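Local coordinates for protein scyllo-inositol 2-dehydrogenase (NADP(+)) IolW (Bacillus subtilis subsp. subtilis, PDB 3GDO) that catalyses the reversible NADPH-dependent reduction of scyllo-inosose to scyllo-inositol and cannot use NADH in its place, at residues T5-I10 and Q32-M37; E67-T72 and A88-V93; Y279-T284 and T292-S297. All blocks are in the same frame, centred on the assembly; numbering follows the deposited sequence.

Interaction 1: T5-I10 and Q32-M37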
loop_
_atom_site.group_PDB
_atom_site.type_symbol
_atom_site.label_atom_id
_atom_site.label_comp_id
_atom_site.label_asym_id
_atom_site.label_seq_id
_atom_site.Cartn_x
_atom_site.Cartn_y
_atom_site.Cartn_z
ATOM N N THR B 5 -45.973 -3.481 -11.967
ATOM C CA THR B 5 -44.723 -2.769 -12.252
ATOM C C THR B 5 -44.567 -1.590 -11.316
ATOM O O THR B 5 -45.534 -0.889 -10.985
ATOM C CB THR B 5 -44.597 -2.285 -13.727
ATOM O OG1 THR B 5 -45.736 -1.482 -14.086
ATOM C CG2 THR B 5 -44.484 -3.450 -14.667
ATOM N N ILE B 6 -43.335 -1.380 -10.877
ATOM C CA ILE B 6 -43.022 -0.247 -10.033
ATOM C C ILE B 6 -42.845 0.946 -10.960
ATOM O O ILE B 6 -42.041 0.887 -11.907
ATOM C CB ILE B 6 -41.748 -0.539 -9.179
ATOM C CG1 ILE B 6 -42.019 -1.743 -8.250
ATOM C CG2 ILE B 6 -41.323 0.686 -8.396
ATOM C CD1 ILE B 6 -40.848 -2.188 -7.436
ATOM N N LYS B 7 -43.608 2.005 -10.696
ATOM C CA LYS B 7 -43.622 3.203 -11.530
ATOM C C LYS B 7 -42.489 4.096 -11.094
ATOM O O LYS B 7 -42.473 4.586 -9.978
ATOM C CB LYS B 7 -44.967 3.983 -11.423
ATOM C CG LYS B 7 -46.249 3.189 -11.743
ATOM C CD LYS B 7 -46.082 2.359 -13.011
ATOM C CE LYS B 7 -47.404 1.641 -13.372
ATOM N NZ LYS B 7 -47.533 0.357 -12.636
ATOM N N VAL B 8 -41.571 4.349 -12.011
ATOM C CA VAL B 8 -40.343 5.082 -11.677
ATOM C C VAL B 8 -40.335 6.471 -12.283
ATOM O O VAL B 8 -40.732 6.646 -13.426
ATOM C CB VAL B 8 -39.109 4.290 -12.180
ATOM C CG1 VAL B 8 -37.781 5.029 -11.869
ATOM C CG2 VAL B 8 -39.146 2.861 -11.607
ATOM N N GLY B 9 -39.882 7.443 -11.497
ATOM C CA GLY B 9 -39.485 8.757 -12.004
ATOM C C GLY B 9 -37.971 8.947 -11.845
ATOM O O GLY B 9 -37.419 8.738 -10.744
ATOM N N ILE B 10 -37.288 9.302 -12.939
ATOM C CA ILE B 10 -35.828 9.561 -12.898
ATOM C C ILE B 10 -35.497 11.047 -12.913
ATOM O O ILE B 10 -35.891 11.773 -13.829
ATOM C CB ILE B 10 -35.067 8.864 -14.037
ATOM C CG1 ILE B 10 -35.389 7.378 -14.055
ATOM C CG2 ILE B 10 -33.522 9.108 -13.901
ATOM C CD1 ILE B 10 -34.888 6.647 -15.301
ATOM N N GLN B 32 -41.363 0.095 -14.425
ATOM C CA GLN B 32 -41.825 0.905 -15.528
ATOM C C GLN B 32 -41.252 2.298 -15.356
ATOM O O GLN B 32 -41.516 2.975 -14.345
ATOM C CB GLN B 32 -43.369 0.975 -15.559
ATOM C CG GLN B 32 -43.932 1.709 -16.781
ATOM C CD GLN B 32 -43.353 1.154 -18.074
ATOM O OE1 GLN B 32 -43.588 -0.001 -18.431
ATOM N NE2 GLN B 32 -42.570 1.972 -18.769
ATOM N N ILE B 33 -40.469 2.738 -16.335
ATOM C CA ILE B 33 -39.984 4.112 -16.311
ATOM C C ILE B 33 -41.109 4.994 -16.819
ATOM O O ILE B 33 -41.438 4.921 -17.988
ATOM C CB ILE B 33 -38.721 4.319 -17.180
ATOM C CG1 ILE B 33 -37.527 3.524 -16.615
ATOM C CG2 ILE B 33 -38.326 5.777 -17.159
ATOM C CD1 ILE B 33 -37.331 2.149 -17.256
ATOM N N SER B 34 -41.700 5.808 -15.950
ATOM C CA SER B 34 -42.865 6.632 -16.326
ATOM C C SER B 34 -42.494 8.061 -16.667
ATOM O O SER B 34 -42.965 8.613 -17.669
ATOM C CB SER B 34 -43.930 6.651 -15.221
ATOM O OG SER B 34 -44.452 5.345 -15.049
ATOM N N LYS B 35 -41.682 8.673 -15.814
ATOM C CA LYS B 35 -41.313 10.063 -16.012
ATOM C C LYS B 35 -39.803 10.291 -15.816
ATOM O O LYS B 35 -39.140 9.590 -15.034
ATOM C CB LYS B 35 -42.095 10.942 -15.065
ATOM C CG LYS B 35 -43.619 10.960 -15.349
ATOM C CD LYS B 35 -44.310 12.025 -14.524
ATOM C CE LYS B 35 -45.763 12.175 -14.996
ATOM N NZ LYS B 35 -46.450 13.068 -14.018
ATOM N N ILE B 36 -39.273 11.266 -16.555
ATOM C CA ILE B 36 -37.864 11.682 -16.423
ATOM C C ILE B 36 -37.822 13.195 -16.461
ATOM O O ILE B 36 -38.349 13.803 -17.393
ATOM C CB ILE B 36 -36.984 11.097 -17.526
ATOM C CG1 ILE B 36 -37.161 9.584 -17.622
ATOM C CG2 ILE B 36 -35.493 11.535 -17.349
ATOM C CD1 ILE B 36 -36.416 8.938 -18.779
ATOM N N MET B 37 -37.227 13.786 -15.422
ATOM C CA MET B 37 -37.049 15.226 -15.312
ATOM C C MET B 37 -35.738 15.634 -16.020
ATOM O O MET B 37 -34.653 15.322 -15.529
ATOM C CB MET B 37 -37.040 15.659 -13.835
ATOM C CG MET B 37 -37.203 17.155 -13.636
ATOM S SD MET B 37 -36.922 17.835 -12.002
ATOM C CE MET B 37 -35.238 17.414 -11.672
#
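Gln32 and Ile6 start the pairing: Gln32 N donates to Ile6 O over 2.7 Å. Gln32 CB lies 3.7 Å from Thr5 OG1, and the two side chains run alongside each other in the same direction. CG of Gln32 is anti to the backbone N (chi1 -175°), and a bend at chi2 follows. The amide turns away from strand 6-10 and NE2 donates to Ile33 O from above the carbonyl plane. Gln32 CB also touches CD of Lys7, whose NZ is gripped by Thr5 O and Thr5 OG1. Gln32 O accepts the N-H of Val8. Ile33 shares a face of the sheet with Val8, Ile10 and Ile36, and its CG2 meets Ile10 CD1 at 4.0 Å. At Ser34 the register slips by one residue, a beta bulge. Val8 O therefore takes two donors, both in its carbonyl plane: Ser34 N at 2.8 Å and Lys35 N at 3.3 Å. Ser34 OG packs on CB of Lys7. Lys35 O receives Ile10 N at 2.8 Å and a CA-H...O contact from Gly9. The Lys35 side chain extends from the pairing to a salt bridge with Asp63 and a bond to Glu59 O. Ile36 sets CG2 3.6 Å from Ile10 O. Met37 N closes the ladder on the same oxygen, at 2.9 Å. These parallel strands and helix 15-26 form the first beta-alpha-beta unit of the Rossmann fold. Strand 52-54 flanks 31-37, strand 68-71 flanks 6-11, and helix 303-315 packs on Ile6.

Interaction 2: E67-T72 and A88-V93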
loop_
_atom_site.group_PDB
_atom_site.type_symbol
_atom_site.label_atom_id
_atom_site.label_comp_id
_atom_site.label_asym_id
_atom_site.label_seq_id
_atom_site.Cartn_x
_atom_site.Cartn_y
_atom_site.Cartn_z
ATOM N N GLU B 67 -44.012 5.766 -7.678
ATOM C CA GLU B 67 -43.669 5.072 -6.420
ATOM C C GLU B 67 -42.189 5.221 -5.980
ATOM O O GLU B 67 -41.892 5.342 -4.772
ATOM C CB GLU B 67 -43.999 3.602 -6.553
ATOM C CG GLU B 67 -45.438 3.357 -7.057
ATOM C CD GLU B 67 -45.682 1.926 -7.291
ATOM O OE1 GLU B 67 -45.459 1.410 -8.419
ATOM O OE2 GLU B 67 -46.057 1.276 -6.314
ATOM N N LEU B 68 -41.290 5.176 -6.975
ATOM C CA LEU B 68 -39.825 5.278 -6.753
ATOM C C LEU B 68 -39.221 6.404 -7.609
ATOM O O LEU B 68 -39.490 6.477 -8.814
ATOM C CB LEU B 68 -39.122 3.940 -7.059
ATOM C CG LEU B 68 -37.582 3.879 -6.951
ATOM C CD1 LEU B 68 -37.096 4.073 -5.547
ATOM C CD2 LEU B 68 -37.063 2.565 -7.496
ATOM N N VAL B 69 -38.455 7.282 -6.958
ATOM C CA VAL B 69 -37.676 8.331 -7.633
ATOM C C VAL B 69 -36.173 7.955 -7.560
ATOM O O VAL B 69 -35.659 7.605 -6.472
ATOM C CB VAL B 69 -37.889 9.702 -6.961
ATOM C CG1 VAL B 69 -37.086 10.798 -7.675
ATOM C CG2 VAL B 69 -39.366 10.080 -6.974
ATOM N N ILE B 70 -35.496 7.994 -8.713
ATOM C CA ILE B 70 -34.010 7.904 -8.769
ATOM C C ILE B 70 -33.396 9.304 -8.833
ATOM O O ILE B 70 -33.683 10.083 -9.736
ATOM C CB ILE B 70 -33.551 7.080 -9.971
ATOM C CG1 ILE B 70 -34.467 5.865 -10.185
ATOM C CG2 ILE B 70 -32.056 6.716 -9.858
ATOM C CD1 ILE B 70 -34.377 4.749 -9.120
ATOM N N VAL B 71 -32.613 9.667 -7.841
ATOM C CA VAL B 71 -32.043 11.001 -7.849
ATOM C C VAL B 71 -30.618 10.983 -8.461
ATOM O O VAL B 71 -29.687 10.436 -7.890
ATOM C CB VAL B 71 -32.078 11.658 -6.472
ATOM C CG1 VAL B 71 -31.546 13.078 -6.558
ATOM C CG2 VAL B 71 -33.530 11.678 -5.946
ATOM N N THR B 72 -30.500 11.535 -9.662
ATOM C CA THR B 72 -29.192 11.714 -10.267
ATOM C C THR B 72 -28.848 13.214 -10.490
ATOM O O THR B 72 -27.909 13.518 -11.183
ATOM C CB THR B 72 -29.068 10.934 -11.587
ATOM O OG1 THR B 72 -29.751 11.655 -12.599
ATOM C CG2 THR B 72 -29.620 9.467 -11.460
ATOM N N ALA B 88 -42.972 14.016 -0.175
ATOM C CA ALA B 88 -44.111 13.652 -1.012
ATOM C C ALA B 88 -44.481 12.176 -0.910
ATOM O O ALA B 88 -45.373 11.692 -1.630
ATOM C CB ALA B 88 -43.844 14.040 -2.462
ATOM N N GLY B 89 -43.803 11.452 -0.017
ATOM C CA GLY B 89 -44.158 10.067 0.239
ATOM C C GLY B 89 -43.616 9.112 -0.804
ATOM O O GLY B 89 -44.154 8.010 -0.975
ATOM N N LYS B 90 -42.536 9.518 -1.486
ATOM C CA LYS B 90 -41.860 8.637 -2.461
ATOM C C LYS B 90 -40.674 7.871 -1.847
ATOM O O LYS B 90 -39.944 8.418 -0.999
ATOM C CB LYS B 90 -41.366 9.419 -3.704
ATOM C CG LYS B 90 -42.362 10.407 -4.295
ATOM C CD LYS B 90 -43.577 9.701 -4.783
ATOM C CE LYS B 90 -44.627 10.677 -5.249
ATOM N NZ LYS B 90 -45.711 9.814 -5.734
ATOM N N HIS B 91 -40.520 6.613 -2.265
ATOM C CA HIS B 91 -39.262 5.829 -2.082
ATOM C C HIS B 91 -38.174 6.489 -2.944
ATOM O O HIS B 91 -38.495 7.025 -4.022
ATOM C CB HIS B 91 -39.435 4.376 -2.541
ATOM C CG HIS B 91 -40.535 3.640 -1.835
ATOM N ND1 HIS B 91 -40.694 3.668 -0.463
ATOM C CD2 HIS B 91 -41.521 2.836 -2.312
ATOM C CE1 HIS B 91 -41.740 2.930 -0.124
ATOM N NE2 HIS B 91 -42.263 2.421 -1.229
ATOM N N VAL B 92 -36.916 6.467 -2.480
ATOM C CA VAL B 92 -35.817 7.216 -3.141
ATOM C C VAL B 92 -34.538 6.373 -3.162
ATOM O O VAL B 92 -34.155 5.771 -2.136
ATOM C CB VAL B 92 -35.533 8.587 -2.467
ATOM C CG1 VAL B 92 -34.273 9.281 -3.057
ATOM C CG2 VAL B 92 -36.713 9.529 -2.627
ATOM N N VAL B 93 -33.954 6.284 -4.359
ATOM C CA VAL B 93 -32.565 5.820 -4.581
ATOM C C VAL B 93 -31.681 7.046 -4.878
ATOM O O VAL B 93 -31.959 7.798 -5.812
ATOM C CB VAL B 93 -32.462 4.823 -5.760
ATOM C CG1 VAL B 93 -30.941 4.551 -6.173
ATOM C CG2 VAL B 93 -33.219 3.498 -5.452
#
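Val69 and His91 join two parallel strands of the Rossmann fold, the ends of a beta-alpha-beta unit whose crossover is helix 78-87. Val69 N donates to His91 O at 2.9 Å. Val69 O then accepts Val93 N, and Val93 O accepts Val71 N at 2.8 Å. The bond at the start of the strands is more bent: His91 N reaches Glu67 O at 3.1 Å, with an N-H...O angle of 141°. Apolar side chains meet on both faces. On one, Leu68 CD1 lies against the His91 carbonyl and also meets Val93 CG2 at 3.9 Å. Ile70 runs alongside Val93 and puts CD1 3.9 Å from its CB. On the other face Val71 CG2 touches Val92 CG1 at 3.8 Å, and Val69 CG2 packs on the CB and CG of Lys90. The next shell holds these groups in place. Thr82 and Cys85 of helix 78-87 pack on the valines of the second face. Tyr305 and Tyr306 of helix 303-315 pack on the first face, at Val93 and Ile70. Gly89 ends helix 78-87 in a Schellman motif, its positive phi letting the chain turn into the strand. The polar ends find partners outside the two segments. Glu67 bonds Lys7 N and forms a salt bridge with Arg314, while Lys90 NZ donates to Ile66 O and Asp63 O. His91 ND1 is bonded to Leu118 N, and CD2 of the same His91 ring lies 3.5 Å from Glu67 O.

Interaction 3: Y279-T284 and T292-S297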
loop_
_atom_site.group_PDB
_atom_site.type_symbol
_atom_site.label_atom_id
_atom_site.label_comp_id
_atom_site.label_asym_id
_atom_site.label_seq_id
_atom_site.Cartn_x
_atom_site.Cartn_y
_atom_site.Cartn_z
ATOM N N TYR B 279 -8.050 -12.396 -13.683
ATOM C CA TYR B 279 -8.561 -13.239 -12.607
ATOM C C TYR B 279 -7.569 -13.139 -11.448
ATOM O O TYR B 279 -6.344 -13.073 -11.686
ATOM C CB TYR B 279 -8.685 -14.717 -13.041
ATOM C CG TYR B 279 -9.766 -15.077 -14.077
ATOM C CD1 TYR B 279 -10.746 -14.146 -14.490
ATOM C CD2 TYR B 279 -9.830 -16.385 -14.607
ATOM C CE1 TYR B 279 -11.746 -14.502 -15.424
ATOM C CE2 TYR B 279 -10.817 -16.758 -15.541
ATOM C CZ TYR B 279 -11.765 -15.809 -15.944
ATOM O OH TYR B 279 -12.722 -16.168 -16.851
ATOM N N GLY B 280 -8.084 -13.103 -10.219
ATOM C CA GLY B 280 -7.240 -13.030 -9.041
ATOM C C GLY B 280 -6.449 -14.308 -8.770
ATOM O O GLY B 280 -6.856 -15.392 -9.183
ATOM N N LYS B 281 -5.315 -14.173 -8.084
ATOM C CA LYS B 281 -4.562 -15.329 -7.589
ATOM C C LYS B 281 -4.730 -15.509 -6.097
ATOM O O LYS B 281 -4.493 -14.575 -5.305
ATOM C CB LYS B 281 -3.075 -15.228 -7.960
ATOM C CG LYS B 281 -2.902 -15.027 -9.452
ATOM C CD LYS B 281 -1.462 -15.077 -9.933
ATOM C CE LYS B 281 -1.456 -15.238 -11.468
ATOM N NZ LYS B 281 -0.082 -15.176 -12.056
ATOM N N LEU B 282 -5.153 -16.716 -5.729
ATOM C CA LEU B 282 -5.268 -17.122 -4.345
ATOM C C LEU B 282 -4.100 -18.038 -4.021
ATOM O O LEU B 282 -3.887 -19.054 -4.692
ATOM C CB LEU B 282 -6.594 -17.866 -4.084
ATOM C CG LEU B 282 -6.880 -18.323 -2.650
ATOM C CD1 LEU B 282 -7.359 -17.175 -1.771
ATOM C CD2 LEU B 282 -7.908 -19.453 -2.634
ATOM N N THR B 283 -3.360 -17.669 -2.988
ATOM C CA THR B 283 -2.249 -18.464 -2.488
ATOM C C THR B 283 -2.645 -19.016 -1.132
ATOM O O THR B 283 -3.080 -18.251 -0.266
ATOM C CB THR B 283 -1.014 -17.614 -2.377
ATOM O OG1 THR B 283 -0.651 -17.199 -3.691
ATOM C CG2 THR B 283 0.141 -18.393 -1.768
ATOM N N THR B 284 -2.535 -20.346 -0.987
ATOM C CA THR B 284 -2.851 -21.041 0.266
ATOM C C THR B 284 -1.659 -21.836 0.822
ATOM O O THR B 284 -0.981 -22.557 0.083
ATOM C CB THR B 284 -4.094 -21.963 0.107
ATOM O OG1 THR B 284 -5.176 -21.203 -0.447
ATOM C CG2 THR B 284 -4.518 -22.527 1.443
ATOM N N THR B 292 -0.654 -21.979 -5.351
ATOM C CA THR B 292 -1.243 -20.795 -5.988
ATOM C C THR B 292 -2.301 -21.190 -7.016
ATOM O O THR B 292 -2.047 -22.018 -7.878
ATOM C CB THR B 292 -0.162 -19.856 -6.601
ATOM O OG1 THR B 292 0.574 -19.237 -5.542
ATOM C CG2 THR B 292 -0.791 -18.746 -7.446
ATOM N N GLU B 293 -3.478 -20.575 -6.925
ATOM C CA GLU B 293 -4.615 -20.898 -7.798
ATOM C C GLU B 293 -5.163 -19.630 -8.464
ATOM O O GLU B 293 -5.328 -18.606 -7.801
ATOM C CB GLU B 293 -5.702 -21.453 -6.910
ATOM C CG GLU B 293 -6.315 -22.783 -7.282
ATOM C CD GLU B 293 -7.285 -23.230 -6.195
ATOM O OE1 GLU B 293 -6.887 -23.262 -4.995
ATOM O OE2 GLU B 293 -8.453 -23.527 -6.527
ATOM N N THR B 294 -5.440 -19.690 -9.758
ATOM C CA THR B 294 -6.140 -18.615 -10.455
ATOM C C THR B 294 -7.653 -18.798 -10.258
ATOM O O THR B 294 -8.191 -19.847 -10.615
ATOM C CB THR B 294 -5.729 -18.589 -11.948
ATOM O OG1 THR B 294 -4.365 -18.193 -12.033
ATOM C CG2 THR B 294 -6.521 -17.602 -12.744
ATOM N N ILE B 295 -8.330 -17.793 -9.678
ATOM C CA ILE B 295 -9.776 -17.870 -9.383
ATOM C C ILE B 295 -10.617 -17.138 -10.444
ATOM O O ILE B 295 -10.544 -15.902 -10.546
ATOM C CB ILE B 295 -10.123 -17.293 -7.987
ATOM C CG1 ILE B 295 -9.190 -17.849 -6.900
ATOM C CG2 ILE B 295 -11.593 -17.540 -7.639
ATOM C CD1 ILE B 295 -9.348 -19.346 -6.605
ATOM N N PRO B 296 -11.404 -17.889 -11.257
ATOM C CA PRO B 296 -12.255 -17.180 -12.230
ATOM C C PRO B 296 -13.260 -16.301 -11.475
ATOM O O PRO B 296 -13.864 -16.751 -10.513
ATOM C CB PRO B 296 -12.949 -18.325 -13.021
ATOM C CG PRO B 296 -12.095 -19.572 -12.728
ATOM C CD PRO B 296 -11.597 -19.357 -11.313
ATOM N N SER B 297 -13.375 -15.034 -11.865
ATOM C CA SER B 297 -14.202 -14.080 -11.125
ATOM C C SER B 297 -15.698 -14.399 -11.271
ATOM O O SER B 297 -16.134 -14.771 -12.349
ATOM C CB SER B 297 -13.925 -12.657 -11.627
ATOM O OG SER B 297 -12.532 -12.371 -11.681
HETATM O O HOH W 1 -10.834 -13.402 -9.693
#
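Tyr279 and Pro296 meet beside the paired strands of a beta hairpin. Pro296 CA sits over one face of the ring, 3.6 Å from its centroid, in a CH-pi contact. Thr294 CG2 lies at the ring edge and touches Tyr279 CB at 3.6 Å. An alanine in place of Tyr279 would probably open a gap beside Pro296 and leave its CA without the ring it packs on. Leu282 CB also meets Ile295 CG1, at 3.8 Å, on the face they share with Glu293. Backbone bonds pair Leu282 with Glu293 in both directions, and Ile295 N donates to Gly280 O at 2.9 Å. Among side chains, Thr283 OG1 and Thr292 OG1 share a hydrogen bond of 3.0 Å. Both hydroxyls are anti to their own carbonyl carbons, which turns them toward each other across a non-hydrogen-bonded pair. One water accepts from Gly280 N and donates to Ile295 O and Ser297 OG, linking the two segments. Ser297 OG is also bonded to Asp274. Strand 289-295 is outermost within this chain. Strand 280-286 pairs next with 246-250, whose Phe248 packs on Leu282 and Ile295, and helix 129-139 reaches Ile295 through Thr133.

Interactions 1 and 2 belong to one parallel sheet of the nucleotide-binding domain. Strands 6-11 and 68-71 are neighbours in it: Gly9 N and Gly9 O probably bond Leu68 O and Ile70 N, so the two contacts continue each other. Interaction 2 is the more buried, with aliphatic packing on both faces. Interaction 1 is partly buried, and its lysines and glutamine give one face a polar character. Interaction 3, in the C-terminal domain about 41 Å from interaction 2 between centres, is the most open, with several exposed residues. Its antiparallel hairpin, whose outer strand is outermost within this chain, uses threonine hydroxyls, a bridging water and a tyrosine–proline contact. Thr283 packs on Ala234 of the second subunit.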